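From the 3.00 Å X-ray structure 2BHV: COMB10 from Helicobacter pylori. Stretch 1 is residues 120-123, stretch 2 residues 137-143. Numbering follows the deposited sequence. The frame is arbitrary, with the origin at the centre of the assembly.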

ATOM      1  N   LEU A 120     -30.728  10.362  19.753  1.00 46.43           N
ATOM      2  CA  LEU A 120     -29.592   9.559  20.181  1.00 46.36           C
ATOM      3  C   LEU A 120     -28.425  10.481  20.534  1.00 46.52           C
ATOM      4  O   LEU A 120     -27.759  10.286  21.553  1.00 46.79           O
ATOM      5  CB  LEU A 120     -29.198   8.554  19.094  1.00 46.08           C
ATOM      6  CG  LEU A 120     -30.337   7.647  18.603  1.00 45.95           C
ATOM      7  CD1 LEU A 120     -30.066   7.129  17.205  1.00 45.60           C
ATOM      8  CD2 LEU A 120     -30.608   6.478  19.554  1.00 45.93           C
ATOM      9  N   THR A 121     -28.189  11.486  19.691  1.00 46.65           N
ATOM     10  CA  THR A 121     -27.186  12.519  19.937  1.00 46.82           C
ATOM     11  C   THR A 121     -27.636  13.823  19.263  1.00 47.06           C
ATOM     12  O   THR A 121     -27.944  13.837  18.069  1.00 47.25           O
ATOM     13  CB  THR A 121     -25.784  12.102  19.409  1.00 46.88           C
ATOM     14  OG1 THR A 121     -25.421  10.801  19.916  1.00 46.96           O
ATOM     15  CG2 THR A 121     -24.726  13.117  19.828  1.00 46.72           C
ATOM     16  N   ASN A 122     -27.658  14.913  20.032  1.00 47.22           N
ATOM     17  CA  ASN A 122     -28.158  16.230  19.574  1.00 47.43           C
ATOM     18  C   ASN A 122     -27.280  17.003  18.562  1.00 47.58           C
ATOM     19  O   ASN A 122     -26.468  16.423  17.846  1.00 47.32           O
ATOM     20  CB  ASN A 122     -28.396  17.151  20.790  1.00 47.38           C
ATOM     21  CG  ASN A 122     -29.783  16.969  21.430  1.00 47.79           C
ATOM     22  OD1 ASN A 122     -30.479  15.963  21.196  1.00 48.11           O
ATOM     23  ND2 ASN A 122     -30.187  17.949  22.256  1.00 47.55           N
ATOM     24  N   ALA A 123     -27.388  18.342  18.626  1.00 48.51           N
ATOM     25  CA  ALA A 123     -26.885  19.317  17.606  1.00 48.95           C
ATOM     26  C   ALA A 123     -26.469  18.722  16.253  1.00 49.02           C
ATOM     27  O   ALA A 123     -26.672  19.344  15.209  1.00 49.12           O
ATOM     28  CB  ALA A 123     -25.778  20.252  18.187  1.00 48.73           C
ATOM     29  N   GLU A 137     -16.998  16.753  17.183  1.00 41.35           N
ATOM     30  CA  GLU A 137     -17.541  17.216  18.463  1.00 41.01           C
ATOM     31  C   GLU A 137     -18.602  16.271  18.996  1.00 40.43           C
ATOM     32  O   GLU A 137     -18.765  16.148  20.203  1.00 40.51           O
ATOM     33  CB  GLU A 137     -18.087  18.653  18.368  1.00 41.19           C
ATOM     34  CG  GLU A 137     -18.194  19.387  19.724  1.00 42.92           C
ATOM     35  CD  GLU A 137     -16.825  19.574  20.450  1.00 45.86           C
ATOM     36  OE1 GLU A 137     -16.068  20.522  20.106  1.00 45.55           O
ATOM     37  OE2 GLU A 137     -16.520  18.780  21.382  1.00 46.57           O
ATOM     38  N   LEU A 138     -19.320  15.601  18.104  1.00 39.93           N
ATOM     39  CA  LEU A 138     -20.331  14.656  18.541  1.00 39.37           C
ATOM     40  C   LEU A 138     -19.633  13.488  19.220  1.00 39.46           C
ATOM     41  O   LEU A 138     -20.055  13.037  20.290  1.00 39.10           O
ATOM     42  CB  LEU A 138     -21.194  14.188  17.371  1.00 39.03           C
ATOM     43  CG  LEU A 138     -22.097  15.171  16.606  1.00 37.97           C
ATOM     44  CD1 LEU A 138     -23.157  14.373  15.904  1.00 37.74           C
ATOM     45  CD2 LEU A 138     -22.750  16.226  17.474  1.00 36.13           C
ATOM     46  N   ILE A 139     -18.541  13.043  18.597  1.00 39.58           N
ATOM     47  CA  ILE A 139     -17.687  11.987  19.121  1.00 39.82           C
ATOM     48  C   ILE A 139     -17.065  12.387  20.447  1.00 40.50           C
ATOM     49  O   ILE A 139     -17.017  11.586  21.384  1.00 40.61           O
ATOM     50  CB  ILE A 139     -16.589  11.615  18.112  1.00 39.54           C
ATOM     51  CG1 ILE A 139     -17.178  10.748  16.993  1.00 39.47           C
ATOM     52  CG2 ILE A 139     -15.456  10.872  18.788  1.00 39.36           C
ATOM     53  CD1 ILE A 139     -16.262  10.567  15.782  1.00 38.89           C
ATOM     54  N   GLU A 140     -16.598  13.628  20.523  1.00 41.34           N
ATOM     55  CA  GLU A 140     -16.050  14.174  21.763  1.00 42.26           C
ATOM     56  C   GLU A 140     -17.102  14.322  22.876  1.00 42.83           C
ATOM     57  O   GLU A 140     -16.826  14.015  24.035  1.00 42.86           O
ATOM     58  CB  GLU A 140     -15.368  15.513  21.496  1.00 42.20           C
ATOM     59  CG  GLU A 140     -14.898  16.216  22.752  1.00 42.66           C
ATOM     60  CD  GLU A 140     -13.847  17.249  22.465  1.00 43.25           C
ATOM     61  OE1 GLU A 140     -13.642  17.574  21.279  1.00 43.55           O
ATOM     62  OE2 GLU A 140     -13.222  17.738  23.427  1.00 43.91           O
ATOM     63  N   ARG A 141     -18.293  14.801  22.518  1.00 43.73           N
ATOM     64  CA  ARG A 141     -19.406  14.882  23.465  1.00 44.56           C
ATOM     65  C   ARG A 141     -19.698  13.488  23.995  1.00 44.30           C
ATOM     66  O   ARG A 141     -19.719  13.269  25.207  1.00 44.15           O
ATOM     67  CB  ARG A 141     -20.671  15.497  22.821  1.00 45.12           C
ATOM     68  CG  ARG A 141     -20.739  17.047  22.850  1.00 47.46           C
ATOM     69  CD  ARG A 141     -22.176  17.587  23.094  1.00 51.02           C
ATOM     70  NE  ARG A 141     -22.987  17.755  21.873  1.00 53.93           N
ATOM     71  CZ  ARG A 141     -24.006  16.964  21.500  1.00 55.80           C
ATOM     72  NH1 ARG A 141     -24.365  15.908  22.236  1.00 56.16           N
ATOM     73  NH2 ARG A 141     -24.680  17.227  20.377  1.00 55.70           N
ATOM     74  N   ASN A 142     -19.898  12.550  23.070  1.00 44.23           N
ATOM     75  CA  ASN A 142     -20.186  11.164  23.405  1.00 44.20           C
ATOM     76  C   ASN A 142     -19.194  10.602  24.399  1.00 44.23           C
ATOM     77  O   ASN A 142     -19.584   9.915  25.345  1.00 44.33           O
ATOM     78  CB  ASN A 142     -20.179  10.299  22.147  1.00 44.33           C
ATOM     79  CG  ASN A 142     -21.525  10.258  21.454  1.00 44.59           C
ATOM     80  OD1 ASN A 142     -22.552  10.652  22.018  1.00 45.14           O
ATOM     81  ND2 ASN A 142     -21.528   9.764  20.218  1.00 44.35           N
ATOM     82  N   PHE A 143     -17.917  10.908  24.177  1.00 44.27           N
ATOM     83  CA  PHE A 143     -16.820  10.416  25.000  1.00 44.22           C
ATOM     84  C   PHE A 143     -16.762  11.090  26.371  1.00 44.38           C
ATOM     85  O   PHE A 143     -16.398  10.474  27.365  1.00 44.21           O
ATOM     86  CB  PHE A 143     -15.505  10.615  24.252  1.00 43.98           C
ATOM     87  CG  PHE A 143     -14.333   9.929  24.893  1.00 44.48           C
ATOM     88  CD1 PHE A 143     -14.130   8.559  24.719  1.00 43.86           C
ATOM     89  CD2 PHE A 143     -13.423  10.649  25.671  1.00 43.79           C
ATOM     90  CE1 PHE A 143     -13.055   7.926  25.320  1.00 43.01           C
ATOM     91  CE2 PHE A 143     -12.344  10.021  26.261  1.00 42.80           C
ATOM     92  CZ  PHE A 143     -12.159   8.660  26.086  1.00 42.98           C
TER

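A short irregular segment lies here against one flank of a helix, and the contact is carried by helix side chains that meet loop side chains and loop backbone, with no pairing of backbones. Residues 137-143 belong to a helix that continues in both directions, held in this window by bonds such as Arg141 N to Glu137 O at 2.7 Å and Asn142 N to Leu138 O at 2.8 Å. The contacts from the helix to the loop are made by side-chain atoms. The closest CA atoms, those of Thr121 and Leu138, are still 7.3 Å apart, and the buried surface is modest, 251 Å² over both sides.

The helical spacing selects the partners. Arg141 and Asn142 follow Leu138 by three and four residues, so the three share a flank, whereas Ile139 directs its CA-to-CB bond away and Glu137, Glu140 and Phe143 make no contact.

Thr121 is the central residue of the loop side. Its CA-to-CB bond points toward the helix, and its m rotamer (chi1 -52°) leaves OG1 2.9 Å from Leu120 O, a weak hydrogen bond that gives the hydroxyl a local partner. CG2 lies 3.7 Å from Arg141 NH1 and, more loosely, 4.4 Å from Leu138 CD2, so the methyl meets both a guanidinium and a leucine. OG1 also comes within 3.6 Å of Asn142 OD1. Asn142 starts out sideways, but its m rotamer (chi1 -87°) brings the amide end nearer the loop, while ND2 is hydrogen-bonded elsewhere in the structure.

Leu138 adopts the m,t combination common for leucine on a helix. From a CA-to-CB bond directed toward the loop, it places CD2 3.7 Å from Asn122 O, a methyl packed beside a carbonyl.

Arg141 reaches farthest. Chi1 is m, chi2 sits between wells at -143°, and chi3 is m at -87°; the resulting bent path carries the guanidinium across to the loop backbone. NH2 stops 3.2 Å from both Asn122 C and Asn122 O, with the carbonyl carbon at the guanidinium's edge, near its plane. Whether NH2 and that oxygen form a hydrogen bond remains open. The 3.4 Å approach of NH2 to Ala123 N pairs two donors and is no bond. Asn122 itself turns the end of its side chain away, so it meets the arginine through its backbone and CB.

No clear hydrogen bond crosses the interface, and Thr121, Arg141 and Leu138 have the most area covered by the other stretch.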